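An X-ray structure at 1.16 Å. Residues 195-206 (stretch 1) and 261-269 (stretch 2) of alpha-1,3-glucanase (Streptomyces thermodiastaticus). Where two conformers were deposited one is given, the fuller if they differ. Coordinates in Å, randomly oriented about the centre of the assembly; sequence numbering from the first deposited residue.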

ATOM      1  N   PHE A 195       7.213 -14.462   7.661  1.00 15.87           N
ATOM      2  CA  PHE A 195       7.699 -15.826   7.506  1.00 17.59           C
ATOM      3  C   PHE A 195       6.921 -16.478   6.373  1.00 17.59           C
ATOM      4  O   PHE A 195       5.702 -16.642   6.477  1.00 17.14           O
ATOM      5  CB  PHE A 195       7.521 -16.582   8.821  1.00 17.83           C
ATOM      6  CG  PHE A 195       8.370 -16.037   9.931  1.00 18.52           C
ATOM      7  CD1 PHE A 195       7.934 -14.970  10.705  1.00 19.33           C
ATOM      8  CD2 PHE A 195       9.629 -16.559  10.165  1.00 20.31           C
ATOM      9  CE1 PHE A 195       8.727 -14.458  11.718  1.00 19.60           C
ATOM     10  CE2 PHE A 195      10.431 -16.047  11.171  1.00 21.24           C
ATOM     11  CZ  PHE A 195       9.980 -14.995  11.948  1.00 20.66           C
ATOM     12  N   GLU A 196       7.618 -16.812   5.287  1.00 18.94           N
ATOM     13  CA  GLU A 196       6.990 -17.226   4.038  1.00 20.61           C
ATOM     14  C   GLU A 196       7.504 -18.588   3.598  1.00 21.77           C
ATOM     15  O   GLU A 196       8.686 -18.907   3.770  1.00 20.97           O
ATOM     16  CB  GLU A 196       7.266 -16.213   2.912  1.00 20.08           C
ATOM     17  CG  GLU A 196       6.504 -16.508   1.621  1.00 22.07           C
ATOM     18  CD  GLU A 196       6.549 -15.374   0.615  1.00 23.03           C
ATOM     19  OE1 GLU A 196       7.014 -14.266   0.965  1.00 22.69           O
ATOM     20  OE2 GLU A 196       6.110 -15.594  -0.535  1.00 23.38           O
ATOM     21  N   GLN A 197       6.609 -19.385   3.016  1.00 24.15           N
ATOM     22  CA  GLN A 197       6.977 -20.615   2.328  1.00 27.06           C
ATOM     23  C   GLN A 197       7.098 -20.298   0.844  1.00 27.83           C
ATOM     24  O   GLN A 197       6.088 -20.078   0.165  1.00 27.44           O
ATOM     25  CB  GLN A 197       5.923 -21.694   2.554  1.00 29.21           C
ATOM     26  CG  GLN A 197       6.312 -23.034   1.966  1.00 32.34           C
ATOM     27  CD  GLN A 197       7.561 -23.603   2.611  1.00 35.11           C
ATOM     28  OE1 GLN A 197       8.373 -24.251   1.951  1.00 37.42           O
ATOM     29  NE2 GLN A 197       7.714 -23.374   3.911  1.00 36.46           N
ATOM     30  N   VAL A 198       8.331 -20.267   0.347  1.00 26.17           N
ATOM     31  CA  VAL A 198       8.611 -19.985  -1.055  1.00 26.97           C
ATOM     32  C   VAL A 198       8.892 -21.303  -1.758  1.00 28.44           C
ATOM     33  O   VAL A 198       9.704 -22.107  -1.287  1.00 29.49           O
ATOM     34  CB  VAL A 198       9.798 -19.018  -1.198  1.00 27.47           C
ATOM     35  CG1 VAL A 198      10.202 -18.876  -2.663  1.00 28.22           C
ATOM     36  CG2 VAL A 198       9.440 -17.665  -0.605  1.00 26.87           C
ATOM     37  N   SER A 199       8.216 -21.524  -2.880  1.00 28.58           N
ATOM     38  CA  SER A 199       8.424 -22.727  -3.665  1.00 29.64           C
ATOM     39  C   SER A 199       9.841 -22.759  -4.227  1.00 28.04           C
ATOM     40  O   SER A 199      10.502 -21.727  -4.384  1.00 27.83           O
ATOM     41  CB  SER A 199       7.437 -22.755  -4.829  1.00 32.84           C
ATOM     42  OG  SER A 199       6.164 -23.188  -4.398  1.00 35.93           O
ATOM     43  N   ALA A 200      10.308 -23.964  -4.538  1.00 28.53           N
ATOM     44  CA  ALA A 200      11.567 -24.098  -5.250  1.00 27.71           C
ATOM     45  C   ALA A 200      11.477 -23.391  -6.602  1.00 28.04           C
ATOM     46  O   ALA A 200      10.391 -23.159  -7.142  1.00 28.30           O
ATOM     47  CB  ALA A 200      11.910 -25.577  -5.447  1.00 28.12           C
ATOM     48  N   ALA A 201      12.639 -23.031  -7.138  1.00 26.73           N
ATOM     49  CA  ALA A 201      12.685 -22.364  -8.431  1.00 26.67           C
ATOM     50  C   ALA A 201      12.003 -23.223  -9.490  1.00 27.03           C
ATOM     51  O   ALA A 201      12.235 -24.432  -9.567  1.00 27.98           O
ATOM     52  CB  ALA A 201      14.137 -22.097  -8.822  1.00 28.43           C
ATOM     53  N   ALA A 202      11.144 -22.600 -10.291  1.00 27.66           N
ATOM     54  CA  ALA A 202      10.423 -23.319 -11.327  1.00 29.96           C
ATOM     55  C   ALA A 202      11.330 -23.592 -12.522  1.00 31.21           C
ATOM     56  O   ALA A 202      12.345 -22.924 -12.734  1.00 30.97           O
ATOM     57  CB  ALA A 202       9.206 -22.519 -11.789  1.00 29.87           C
ATOM     58  N   GLY A 203      10.949 -24.605 -13.311  1.00 32.74           N
ATOM     59  CA  GLY A 203      11.681 -24.931 -14.513  1.00 34.22           C
ATOM     60  C   GLY A 203      11.179 -24.181 -15.735  1.00 34.45           C
ATOM     61  O   GLY A 203      10.052 -23.692 -15.774  1.00 35.29           O
ATOM     62  N   GLN A 204      12.035 -24.112 -16.745  1.00 35.02           N
ATOM     63  CA  GLN A 204      11.710 -23.365 -17.952  1.00 35.31           C
ATOM     64  C   GLN A 204      10.574 -24.047 -18.708  1.00 36.33           C
ATOM     65  O   GLN A 204      10.664 -25.246 -18.999  1.00 37.05           O
ATOM     66  CB  GLN A 204      12.941 -23.277 -18.847  1.00 35.11           C
ATOM     67  CG  GLN A 204      12.647 -22.698 -20.210  1.00 34.78           C
ATOM     68  CD  GLN A 204      13.896 -22.423 -21.019  1.00 35.73           C
ATOM     69  OE1 GLN A 204      14.997 -22.827 -20.646  1.00 37.83           O
ATOM     70  NE2 GLN A 204      13.730 -21.725 -22.135  1.00 34.48           N
ATOM     71  N   PRO A 205       9.503 -23.331 -19.043  1.00 37.14           N
ATOM     72  CA  PRO A 205       8.412 -23.945 -19.808  1.00 37.71           C
ATOM     73  C   PRO A 205       8.867 -24.306 -21.213  1.00 37.55           C
ATOM     74  O   PRO A 205       9.730 -23.650 -21.800  1.00 36.85           O
ATOM     75  CB  PRO A 205       7.339 -22.848 -19.848  1.00 38.29           C
ATOM     76  CG  PRO A 205       7.752 -21.833 -18.827  1.00 38.70           C
ATOM     77  CD  PRO A 205       9.231 -21.925 -18.713  1.00 37.17           C
ATOM     78  N   ALA A 206       8.270 -25.368 -21.748  1.00 38.40           N
ATOM     79  CA  ALA A 206       8.631 -25.830 -23.081  1.00 38.67           C
ATOM     80  C   ALA A 206       8.270 -24.781 -24.124  1.00 37.94           C
ATOM     81  O   ALA A 206       7.190 -24.187 -24.087  1.00 38.65           O
ATOM     82  CB  ALA A 206       7.907 -27.141 -23.389  1.00 39.17           C
ATOM     83  N   LEU A 261       6.327 -12.629 -19.932  1.00 18.33           N
ATOM     84  CA  LEU A 261       7.661 -12.548 -19.354  0.58 18.63           C
ATOM     85  C   LEU A 261       7.591 -13.287 -18.026  1.00 18.12           C
ATOM     86  O   LEU A 261       6.954 -12.815 -17.078  1.00 17.92           O
ATOM     87  CB  LEU A 261       8.062 -11.087 -19.161  0.58 20.25           C
ATOM     88  CG  LEU A 261       9.521 -10.725 -18.903  0.58 21.15           C
ATOM     89  CD1 LEU A 261      10.437 -11.416 -19.880  0.58 22.87           C
ATOM     90  CD2 LEU A 261       9.704  -9.220 -18.988  0.58 21.27           C
ATOM     91  N   GLN A 262       8.223 -14.454 -17.969  1.00 18.69           N
ATOM     92  CA  GLN A 262       8.067 -15.366 -16.850  1.00 19.86           C
ATOM     93  C   GLN A 262       9.416 -15.704 -16.238  1.00 19.25           C
ATOM     94  O   GLN A 262      10.326 -16.171 -16.936  1.00 20.06           O
ATOM     95  CB  GLN A 262       7.384 -16.648 -17.306  1.00 23.50           C
ATOM     96  CG  GLN A 262       7.250 -17.679 -16.207  1.00 28.38           C
ATOM     97  CD  GLN A 262       6.325 -18.802 -16.592  1.00 33.68           C
ATOM     98  OE1 GLN A 262       5.660 -18.745 -17.626  1.00 36.42           O
ATOM     99  NE2 GLN A 262       6.272 -19.837 -15.763  1.00 34.52           N
ATOM    100  N   GLY A 263       9.526 -15.488 -14.926  1.00 18.88           N
ATOM    101  CA  GLY A 263      10.675 -15.925 -14.168  1.00 19.26           C
ATOM    102  C   GLY A 263      10.421 -17.247 -13.455  1.00 18.86           C
ATOM    103  O   GLY A 263       9.360 -17.861 -13.556  1.00 19.15           O
ATOM    104  N   ALA A 264      11.441 -17.677 -12.720  1.00 19.09           N
ATOM    105  CA  ALA A 264      11.402 -18.912 -11.950  1.00 19.60           C
ATOM    106  C   ALA A 264      10.808 -18.715 -10.564  1.00 19.23           C
ATOM    107  O   ALA A 264      10.784 -19.667  -9.769  1.00 20.57           O
ATOM    108  CB  ALA A 264      12.817 -19.487 -11.823  1.00 20.63           C
ATOM    109  N   GLY A 265      10.312 -17.515 -10.272  1.00 17.70           N
ATOM    110  CA  GLY A 265       9.888 -17.131  -8.942  1.00 17.44           C
ATOM    111  C   GLY A 265      10.566 -15.840  -8.542  1.00 16.35           C
ATOM    112  O   GLY A 265      11.738 -15.627  -8.860  1.00 17.56           O
ATOM    113  N   SER A 266       9.838 -14.967  -7.843  1.00 15.66           N
ATOM    114  CA  SER A 266      10.356 -13.646  -7.521  1.00 15.75           C
ATOM    115  C   SER A 266      11.505 -13.666  -6.519  1.00 14.92           C
ATOM    116  O   SER A 266      12.117 -12.616  -6.295  1.00 16.54           O
ATOM    117  CB  SER A 266       9.225 -12.762  -7.005  1.00 16.38           C
ATOM    118  OG  SER A 266       8.755 -13.261  -5.768  1.00 17.43           O
ATOM    119  N   TRP A 267      11.806 -14.806  -5.901  1.00 15.80           N
ATOM    120  CA  TRP A 267      12.985 -14.924  -5.058  1.00 16.92           C
ATOM    121  C   TRP A 267      14.195 -15.450  -5.817  1.00 18.51           C
ATOM    122  O   TRP A 267      15.280 -15.533  -5.237  1.00 20.06           O
ATOM    123  CB  TRP A 267      12.697 -15.812  -3.839  1.00 17.01           C
ATOM    124  CG  TRP A 267      11.715 -15.187  -2.885  1.00 16.62           C
ATOM    125  CD1 TRP A 267      10.396 -14.907  -3.127  1.00 17.12           C
ATOM    126  CD2 TRP A 267      11.975 -14.754  -1.543  1.00 16.79           C
ATOM    127  NE1 TRP A 267       9.823 -14.334  -2.017  1.00 17.24           N
ATOM    128  CE2 TRP A 267      10.768 -14.231  -1.032  1.00 17.08           C
ATOM    129  CE3 TRP A 267      13.108 -14.763  -0.720  1.00 18.26           C
ATOM    130  CZ2 TRP A 267      10.660 -13.728   0.265  1.00 16.96           C
ATOM    131  CZ3 TRP A 267      12.998 -14.255   0.572  1.00 18.19           C
ATOM    132  CH2 TRP A 267      11.782 -13.747   1.049  1.00 17.98           C
ATOM    133  N   TYR A 268      14.040 -15.783  -7.096  1.00 17.70           N
ATOM    134  CA  TYR A 268      15.106 -16.388  -7.890  1.00 18.95           C
ATOM    135  C   TYR A 268      15.476 -15.590  -9.127  1.00 19.09           C
ATOM    136  O   TYR A 268      16.666 -15.453  -9.430  1.00 20.39           O
ATOM    137  CB  TYR A 268      14.701 -17.805  -8.318  1.00 20.52           C
ATOM    138  CG  TYR A 268      14.318 -18.686  -7.162  1.00 23.19           C
ATOM    139  CD1 TYR A 268      15.278 -19.188  -6.293  1.00 25.73           C
ATOM    140  CD2 TYR A 268      12.989 -19.006  -6.925  1.00 23.87           C
ATOM    141  CE1 TYR A 268      14.924 -19.995  -5.227  1.00 26.90           C
ATOM    142  CE2 TYR A 268      12.628 -19.806  -5.865  1.00 24.83           C
ATOM    143  CZ  TYR A 268      13.598 -20.298  -5.020  1.00 26.82           C
ATOM    144  OH  TYR A 268      13.229 -21.097  -3.959  1.00 29.28           O
ATOM    145  N   SER A 269      14.492 -15.089  -9.869  1.00 17.84           N
ATOM    146  CA  SER A 269      14.731 -14.308 -11.079  1.00 17.66           C
ATOM    147  C   SER A 269      14.549 -12.840 -10.727  1.00 16.50           C
ATOM    148  O   SER A 269      13.421 -12.380 -10.537  1.00 16.76           O
ATOM    149  CB  SER A 269      13.763 -14.729 -12.181  1.00 17.81           C
ATOM    150  OG  SER A 269      13.852 -16.124 -12.433  1.00 18.47           O
TER
HETATM  151  O   HOH W   1       7.048 -14.328  -2.799  1.00 27.94           O
HETATM  152  O   HOH W   2       8.955 -20.609  -7.960  1.00 46.53           O

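What ties the two backbones directly to each other? A single amide-to-carbonyl hydrogen bond does so: Ala 202 N donates to Ala 264 O across 3.0 Å, and an N-H...O angle of 174° makes it almost perfectly straight. It lies where the chains run nearest, with the CA atoms of Ala 202 and Ala 264 4.6 Å apart, a closeness that small methyl side chains readily allow. The same carbonyl is used more than once. Water 2 donates to Ala 264 O at 2.7 Å and also to Ala 200 O at 3.0 Å, so one water serves an acceptor on each stretch. Ala 201 CA adds a CA-H...O contact, 3.6 Å from Ala 264 O.

How does Tyr 268 engage the loop of stretch 1? It does so with both its hydroxyl and its ring. Tyr 268 OH donates to Ser 199 O at 2.8 Å, and this carbonyl sits at the ring edge, near its plane, as expected for an acceptor reached by a phenol hydroxyl. Over one face lies Ala 201, whose CB stands 3.8 Å from the centroid of the Tyr 268 ring and 11° off the ring normal, a CH-pi contact. A methyl is well suited here: Ala 201 CB also packs 4.2 Å from Ala 264 CB, so it touches ring and methyl together. Val 198 CG1 adds an apolar contact, 4.1 Å from Tyr 268 CE2. Tyr 268 has more area covered by the opposing stretch, 73 Å², than any other residue here, out of 452 Å² buried on both sides together.

What satisfies the indole of Trp 267 and the carboxylate of Glu 196? Water 1 links them: it accepts from Trp 267 NE1 at 2.9 Å and donates to Glu 196 OE2 at 2.8 Å. The two side chains do meet directly, with Glu 196 OE1 3.8 Å from Trp 267 CZ2, but their polar link runs through the water. Both carboxylate oxygens of the buried Glu 196 have further hydrogen bonds elsewhere in the structure. Val 198 covers one face of the indole, its CG2 lying 3.7 Å from the centroid of the five-membered ring and 11° off the normal. With chi1 at t, the branched valine lays CG2 over the indole and sets CG1 between the two rings, 4.0 Å from Trp 267 CG and 4.1 Å from Tyr 268 CE2, so one residue packs against both aromatics.

What holds stretch 2 in the shape that presents these groups? Gly 265 O accepts from Tyr 268 N at 2.9 Å and from Ser 269 N at 3.0 Å, closing a tight turn, while Ala 264 N donates to Ser 269 OG at 2.9 Å. Ala 264 thus has its amide satisfied within its own stretch and its carbonyl by Ala 202 and water 2. At phi/psi of 127/142, Gly 265 has a backbone that calls for glycine: a CB would be jammed against the preceding carbonyl oxygen and crowded by Tyr 268 CD2.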